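Local coordinates for SIRV1 hypothetical protein ORF119 (Sulfolobus islandicus rudivirus 1 variant xx, PDB 2X3G), which probably initiates replication of the viral genome as a Rep-type HUH endonuclease that nicks and rejoins DNA, at residues S12-Y17 against F70-L75; T16-I21 against H64-V69. All coordinates share one frame; numbering follows the deposited sequence.

Interaction 1 of 2, residues S12-Y17 against F70-L75; sequences SYIYTY and FTNKKL
The Tyr-13 side chain stands roughly perpendicular to that of Phe-70, whose CB lies over one face of the ring, 3.9 Å from Tyr-13 CG. The contact lies at one end of the two central strands of the antiparallel sheet, where strand 64-71 ends and strand 15-22 begins, each joined to a loop. Tyr-15 and Thr-71 form the last hydrogen-bonded pair, with Tyr-15 N donating to Thr-71 O at 2.8 Å and Thr-71 N answering to Tyr-15 O. Beyond it Asn-72 takes over with its side chain: CG sits anti to the carbonyl carbon (chi1 -70°), and OD1 accepts Ile-14 N at 2.9 Å in the carbonyl plane. The same amide is almost parallel to the Tyr-13 ring, the planes 8° apart, and its ND2 reaches Ser-12 O through a water that lies over a face of that ring.

The Tyr-15 ring is sandwiched between Ile-14 CG2 on one face and Lys-74 CG on the opposite one, the latter a CH-pi contact 3.9 Å from the ring centroid. Thr-71 presents CG2 to the edge of the Tyr-17 ring, while its OG1 is held by Asp-45. Tyr-17 and Leu-75 run antiparallel past one another, Leu-75 CD1 resting over the phenol face toward its rim. At the far end of that ring, Tyr-17 OH accepts a hydrogen bond from Leu-75 N at 3.1 Å.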
loop_
_atom_site.group_PDB
_atom_site.type_symbol
_atom_site.label_atom_id
_atom_site.label_comp_id
_atom_site.label_asym_id
_atom_site.label_seq_id
_atom_site.Cartn_x
_atom_site.Cartn_y
_atom_site.Cartn_z
ATOM N N SER A 12 -13.266 6.740 -22.087
ATOM C CA SER A 12 -12.901 6.592 -23.500
ATOM C C SER A 12 -12.997 5.160 -24.013
ATOM O O SER A 12 -12.901 4.928 -25.213
ATOM C CB SER A 12 -11.487 7.143 -23.756
ATOM O OG SER A 12 -10.544 6.656 -22.811
ATOM N N TYR A 13 -13.175 4.197 -23.107
ATOM C CA TYR A 13 -13.379 2.798 -23.468
ATOM C C TYR A 13 -14.802 2.374 -23.183
ATOM O O TYR A 13 -15.380 2.782 -22.191
ATOM C CB TYR A 13 -12.377 1.897 -22.707
ATOM C CG TYR A 13 -10.998 2.020 -23.282
ATOM C CD1 TYR A 13 -10.519 1.094 -24.208
ATOM C CD2 TYR A 13 -10.185 3.093 -22.982
ATOM C CE1 TYR A 13 -9.281 1.224 -24.747
ATOM C CE2 TYR A 13 -8.940 3.225 -23.516
ATOM C CZ TYR A 13 -8.488 2.294 -24.422
ATOM O OH TYR A 13 -7.247 2.425 -25.004
ATOM N N ILE A 14 -15.355 1.512 -24.039
ATOM C CA ILE A 14 -16.760 1.147 -23.893
ATOM C C ILE A 14 -16.968 0.411 -22.577
ATOM O O ILE A 14 -17.881 0.734 -21.816
ATOM C CB ILE A 14 -17.245 0.300 -25.098
ATOM C CG1 ILE A 14 -17.250 1.150 -26.374
ATOM C CG2 ILE A 14 -18.638 -0.235 -24.858
ATOM C CD1 ILE A 14 -17.355 0.318 -27.620
ATOM N N TYR A 15 -16.057 -0.508 -22.275
ATOM C CA TYR A 15 -16.198 -1.391 -21.121
ATOM C C TYR A 15 -15.087 -1.180 -20.107
ATOM O O TYR A 15 -13.915 -1.186 -20.460
ATOM C CB TYR A 15 -16.199 -2.849 -21.563
ATOM C CG TYR A 15 -17.213 -3.133 -22.643
ATOM C CD1 TYR A 15 -18.560 -3.171 -22.332
ATOM C CD2 TYR A 15 -16.828 -3.325 -23.984
ATOM C CE1 TYR A 15 -19.518 -3.391 -23.326
ATOM C CE2 TYR A 15 -17.762 -3.543 -24.967
ATOM C CZ TYR A 15 -19.103 -3.596 -24.635
ATOM O OH TYR A 15 -20.061 -3.815 -25.596
ATOM N N THR A 16 -15.489 -0.974 -18.855
ATOM C CA THR A 16 -14.580 -0.935 -17.710
ATOM C C THR A 16 -15.015 -2.056 -16.771
ATOM O O THR A 16 -16.083 -1.975 -16.157
ATOM C CB THR A 16 -14.680 0.369 -16.914
ATOM O OG1 THR A 16 -14.352 1.504 -17.738
ATOM C CG2 THR A 16 -13.715 0.304 -15.740
ATOM N N TYR A 17 -14.195 -3.095 -16.690
ATOM C CA TYR A 17 -14.487 -4.246 -15.837
ATOM C C TYR A 17 -13.658 -4.144 -14.571
ATOM O O TYR A 17 -12.442 -3.957 -14.645
ATOM C CB TYR A 17 -14.127 -5.532 -16.550
ATOM C CG TYR A 17 -14.962 -5.846 -17.755
ATOM C CD1 TYR A 17 -16.224 -6.389 -17.614
ATOM C CD2 TYR A 17 -14.487 -5.580 -19.044
ATOM C CE1 TYR A 17 -16.997 -6.701 -18.713
ATOM C CE2 TYR A 17 -15.266 -5.896 -20.168
ATOM C CZ TYR A 17 -16.528 -6.453 -19.973
ATOM O OH TYR A 17 -17.323 -6.774 -21.031
ATOM N N PHE A 70 -9.905 -1.890 -19.054
ATOM C CA PHE A 70 -10.543 -0.985 -19.999
ATOM C C PHE A 70 -10.394 -1.545 -21.407
ATOM O O PHE A 70 -9.287 -1.750 -21.870
ATOM C CB PHE A 70 -9.843 0.351 -19.934
ATOM C CG PHE A 70 -9.782 0.913 -18.563
ATOM C CD1 PHE A 70 -8.651 0.723 -17.763
ATOM C CD2 PHE A 70 -10.850 1.638 -18.045
ATOM C CE1 PHE A 70 -8.588 1.262 -16.492
ATOM C CE2 PHE A 70 -10.785 2.180 -16.799
ATOM C CZ PHE A 70 -9.652 1.988 -16.005
ATOM N N THR A 71 -11.516 -1.738 -22.087
ATOM C CA THR A 71 -11.536 -2.433 -23.366
ATOM C C THR A 71 -12.786 -2.042 -24.161
ATOM O O THR A 71 -13.812 -1.653 -23.598
ATOM C CB THR A 71 -11.490 -3.965 -23.164
ATOM O OG1 THR A 71 -11.381 -4.641 -24.418
ATOM C CG2 THR A 71 -12.721 -4.494 -22.429
ATOM N N ASN A 72 -12.681 -2.174 -25.474
ATOM C CA ASN A 72 -13.776 -1.831 -26.377
ATOM C C ASN A 72 -14.472 -3.082 -26.872
ATOM O O ASN A 72 -15.403 -3.009 -27.676
ATOM C CB ASN A 72 -13.235 -0.962 -27.514
ATOM C CG ASN A 72 -12.833 0.402 -27.039
ATOM O OD1 ASN A 72 -13.559 1.020 -26.260
ATOM N ND2 ASN A 72 -11.694 0.885 -27.486
ATOM N N LYS A 73 -14.068 -4.234 -26.336
ATOM C CA LYS A 73 -14.639 -5.511 -26.733
ATOM C C LYS A 73 -15.049 -6.272 -25.495
ATOM O O LYS A 73 -14.244 -6.424 -24.595
ATOM C CB LYS A 73 -13.599 -6.318 -27.499
ATOM C CG LYS A 73 -14.110 -7.666 -27.971
ATOM C CD LYS A 73 -13.162 -8.335 -28.960
ATOM C CE LYS A 73 -13.576 -9.778 -29.266
ATOM N NZ LYS A 73 -15.051 -9.948 -29.422
ATOM N N LYS A 74 -16.277 -6.774 -25.466
ATOM C CA LYS A 74 -16.776 -7.483 -24.287
ATOM C C LYS A 74 -15.878 -8.644 -23.954
ATOM O O LYS A 74 -15.469 -9.386 -24.852
ATOM C CB LYS A 74 -18.182 -8.026 -24.516
ATOM C CG LYS A 74 -19.290 -7.095 -24.119
ATOM C CD LYS A 74 -20.629 -7.675 -24.529
ATOM C CE LYS A 74 -21.747 -6.704 -24.211
ATOM N NZ LYS A 74 -23.059 -7.193 -24.710
ATOM N N LEU A 75 -15.611 -8.812 -22.664
ATOM C CA LEU A 75 -14.788 -9.893 -22.157
ATOM C C LEU A 75 -15.595 -11.170 -22.125
ATOM O O LEU A 75 -16.787 -11.146 -21.787
ATOM C CB LEU A 75 -14.297 -9.598 -20.727
ATOM C CG LEU A 75 -13.031 -8.783 -20.479
ATOM C CD1 LEU A 75 -12.668 -8.939 -19.012
ATOM C CD2 LEU A 75 -11.914 -9.259 -21.403
HETATM O O HOH W 1 -10.945 3.718 -26.942
#

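Interaction 2 of 2, residues T16-I21 against H64-V69; sequences TYFITI and HYHILV
Thr-20 stands alongside the imidazole of His-66, the two directed alike from a non-hydrogen-bonded pair of the central antiparallel strands. His-66 is the second histidine of a His-64, Tyr-65, His-66 sequence that fits the HUH motif, whose two histidines bind the metal ion in related Rep nucleases. Thr-20 OG1 sits in the imidazole plane at its edge and shares a hydrogen bond of 3.2 Å with His-66 ND1. The Phe-18 ring comes up to the same nitrogen, CE1 at 3.9 Å from His-66 ND1, its plane 29° from the imidazole and offset so that little of either ring faces the other. Phe-18 CB meets Leu-68 CD2, a methyl that also touches Thr-16 CG2.

The opposite face, with Tyr-17 and Tyr-65 at its ends and isoleucines and Val-69 between, packs against helix 30-44. There Ile-21 CD1 crosses to Ile-67 CD1 at 3.9 Å, and Ile-19 CD1 to Val-69 CG2 at 4.0 Å. Six backbone hydrogen bonds join the strands, the straightest from Ile-19 N to Ile-67 O (177°).

Both imidazoles rise from the same face, and His-66 NE2 lies in the plane of the His-64 ring at its edge, 3.5 Å from His-64 NE2.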
loop_
_atom_site.group_PDB
_atom_site.type_symbol
_atom_site.label_atom_id
_atom_site.label_comp_id
_atom_site.label_asym_id
_atom_site.label_seq_id
_atom_site.Cartn_x
_atom_site.Cartn_y
_atom_site.Cartn_z
ATOM N N THR A 16 -15.489 -0.974 -18.855
ATOM C CA THR A 16 -14.580 -0.935 -17.710
ATOM C C THR A 16 -15.015 -2.056 -16.771
ATOM O O THR A 16 -16.083 -1.975 -16.157
ATOM C CB THR A 16 -14.680 0.369 -16.914
ATOM O OG1 THR A 16 -14.352 1.504 -17.738
ATOM C CG2 THR A 16 -13.715 0.304 -15.740
ATOM N N TYR A 17 -14.195 -3.095 -16.690
ATOM C CA TYR A 17 -14.487 -4.246 -15.837
ATOM C C TYR A 17 -13.658 -4.144 -14.571
ATOM O O TYR A 17 -12.442 -3.957 -14.645
ATOM C CB TYR A 17 -14.127 -5.532 -16.550
ATOM C CG TYR A 17 -14.962 -5.846 -17.755
ATOM C CD1 TYR A 17 -16.224 -6.389 -17.614
ATOM C CD2 TYR A 17 -14.487 -5.580 -19.044
ATOM C CE1 TYR A 17 -16.997 -6.701 -18.713
ATOM C CE2 TYR A 17 -15.266 -5.896 -20.168
ATOM C CZ TYR A 17 -16.528 -6.453 -19.973
ATOM O OH TYR A 17 -17.323 -6.774 -21.031
ATOM N N PHE A 18 -14.328 -4.266 -13.426
ATOM C CA PHE A 18 -13.709 -4.301 -12.110
ATOM C C PHE A 18 -13.781 -5.740 -11.636
ATOM O O PHE A 18 -14.861 -6.252 -11.372
ATOM C CB PHE A 18 -14.426 -3.326 -11.149
ATOM C CG PHE A 18 -13.974 -3.417 -9.727
ATOM C CD1 PHE A 18 -12.628 -3.492 -9.418
ATOM C CD2 PHE A 18 -14.894 -3.414 -8.696
ATOM C CE1 PHE A 18 -12.209 -3.609 -8.108
ATOM C CE2 PHE A 18 -14.490 -3.505 -7.385
ATOM C CZ PHE A 18 -13.140 -3.602 -7.085
ATOM N N ILE A 19 -12.612 -6.386 -11.590
ATOM C CA ILE A 19 -12.475 -7.772 -11.214
ATOM C C ILE A 19 -11.750 -7.897 -9.873
ATOM O O ILE A 19 -10.673 -7.342 -9.681
ATOM C CB ILE A 19 -11.653 -8.509 -12.281
ATOM C CG1 ILE A 19 -12.145 -8.157 -13.695
ATOM C CG2 ILE A 19 -11.617 -10.030 -11.984
ATOM C CD1 ILE A 19 -11.236 -8.703 -14.803
ATOM N N THR A 20 -12.362 -8.620 -8.940
ATOM C CA THR A 20 -11.746 -8.920 -7.686
ATOM C C THR A 20 -11.508 -10.419 -7.612
ATOM O O THR A 20 -12.412 -11.212 -7.863
ATOM C CB THR A 20 -12.616 -8.466 -6.525
ATOM O OG1 THR A 20 -12.939 -7.099 -6.722
ATOM C CG2 THR A 20 -11.868 -8.610 -5.203
ATOM N N ILE A 21 -10.288 -10.793 -7.247
ATOM C CA ILE A 21 -9.888 -12.198 -7.185
ATOM C C ILE A 21 -9.333 -12.449 -5.792
ATOM O O ILE A 21 -8.487 -11.690 -5.321
ATOM C CB ILE A 21 -8.822 -12.525 -8.273
ATOM C CG1 ILE A 21 -9.312 -12.073 -9.648
ATOM C CG2 ILE A 21 -8.434 -14.028 -8.267
ATOM C CD1 ILE A 21 -8.742 -10.740 -10.075
ATOM N N HIS A 64 -5.205 -11.487 -2.659
ATOM C CA HIS A 64 -6.299 -10.586 -2.944
ATOM C C HIS A 64 -5.836 -9.644 -4.053
ATOM O O HIS A 64 -4.886 -8.873 -3.855
ATOM C CB HIS A 64 -6.663 -9.818 -1.676
ATOM C CG HIS A 64 -8.087 -9.376 -1.623
ATOM N ND1 HIS A 64 -9.091 -10.178 -1.121
ATOM C CD2 HIS A 64 -8.677 -8.212 -1.986
ATOM C CE1 HIS A 64 -10.243 -9.533 -1.201
ATOM N NE2 HIS A 64 -10.019 -8.337 -1.717
ATOM N N TYR A 65 -6.465 -9.754 -5.224
ATOM C CA TYR A 65 -6.141 -8.915 -6.380
ATOM C C TYR A 65 -7.354 -8.087 -6.777
ATOM O O TYR A 65 -8.470 -8.569 -6.722
ATOM C CB TYR A 65 -5.774 -9.751 -7.612
ATOM C CG TYR A 65 -4.706 -10.817 -7.473
ATOM C CD1 TYR A 65 -4.791 -11.988 -8.226
ATOM C CD2 TYR A 65 -3.608 -10.655 -6.639
ATOM C CE1 TYR A 65 -3.832 -12.973 -8.151
ATOM C CE2 TYR A 65 -2.637 -11.625 -6.555
ATOM C CZ TYR A 65 -2.755 -12.790 -7.316
ATOM O OH TYR A 65 -1.806 -13.767 -7.254
ATOM N N HIS A 66 -7.129 -6.855 -7.199
ATOM C CA HIS A 66 -8.176 -6.045 -7.828
ATOM C C HIS A 66 -7.641 -5.599 -9.169
ATOM O O HIS A 66 -6.493 -5.190 -9.267
ATOM C CB HIS A 66 -8.554 -4.815 -6.995
ATOM C CG HIS A 66 -9.082 -5.129 -5.638
ATOM N ND1 HIS A 66 -10.304 -5.735 -5.431
ATOM C CD2 HIS A 66 -8.555 -4.913 -4.413
ATOM C CE1 HIS A 66 -10.502 -5.881 -4.135
ATOM N NE2 HIS A 66 -9.452 -5.397 -3.496
ATOM N N ILE A 67 -8.481 -5.674 -10.194
ATOM C CA ILE A 67 -8.070 -5.378 -11.539
ATOM C C ILE A 67 -9.139 -4.547 -12.231
ATOM O O ILE A 67 -10.307 -4.909 -12.190
ATOM C CB ILE A 67 -7.831 -6.681 -12.330
ATOM C CG1 ILE A 67 -6.779 -7.559 -11.649
ATOM C CG2 ILE A 67 -7.358 -6.393 -13.744
ATOM C CD1 ILE A 67 -6.388 -8.772 -12.485
ATOM N N LEU A 68 -8.738 -3.428 -12.843
ATOM C CA LEU A 68 -9.582 -2.745 -13.828
ATOM C C LEU A 68 -9.091 -3.040 -15.226
ATOM O O LEU A 68 -7.905 -2.906 -15.527
ATOM C CB LEU A 68 -9.570 -1.234 -13.655
ATOM C CG LEU A 68 -10.355 -0.660 -12.515
ATOM C CD1 LEU A 68 -10.109 0.851 -12.511
ATOM C CD2 LEU A 68 -11.828 -0.979 -12.649
ATOM N N VAL A 69 -10.016 -3.460 -16.067
ATOM C CA VAL A 69 -9.734 -3.722 -17.479
ATOM C C VAL A 69 -10.576 -2.712 -18.270
ATOM O O VAL A 69 -11.792 -2.667 -18.136
ATOM C CB VAL A 69 -10.080 -5.171 -17.865
ATOM C CG1 VAL A 69 -9.977 -5.378 -19.392
ATOM C CG2 VAL A 69 -9.170 -6.177 -17.123
#

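In the fold
Both interactions join the same neighbouring strands, 15-22 and 64-71, and share Thr-16 and Tyr-17, with their centres 13 Å apart. Interaction 2 is the buried middle of the sheet, near the centre of the chain, where regular backbone pairing runs between a largely apolar face against helix 30-44 and a face carrying the two histidines of the probable active site. Interaction 1 is partly exposed and lies at the end of the pair, where backbone bonding gives way to an asparagine amide, a bridging water, tyrosine rings and the aliphatic part of a lysine. Helix 2-10 also reaches this end, touching Phe-70, while helix 30-44 backs Leu-75 on the other side.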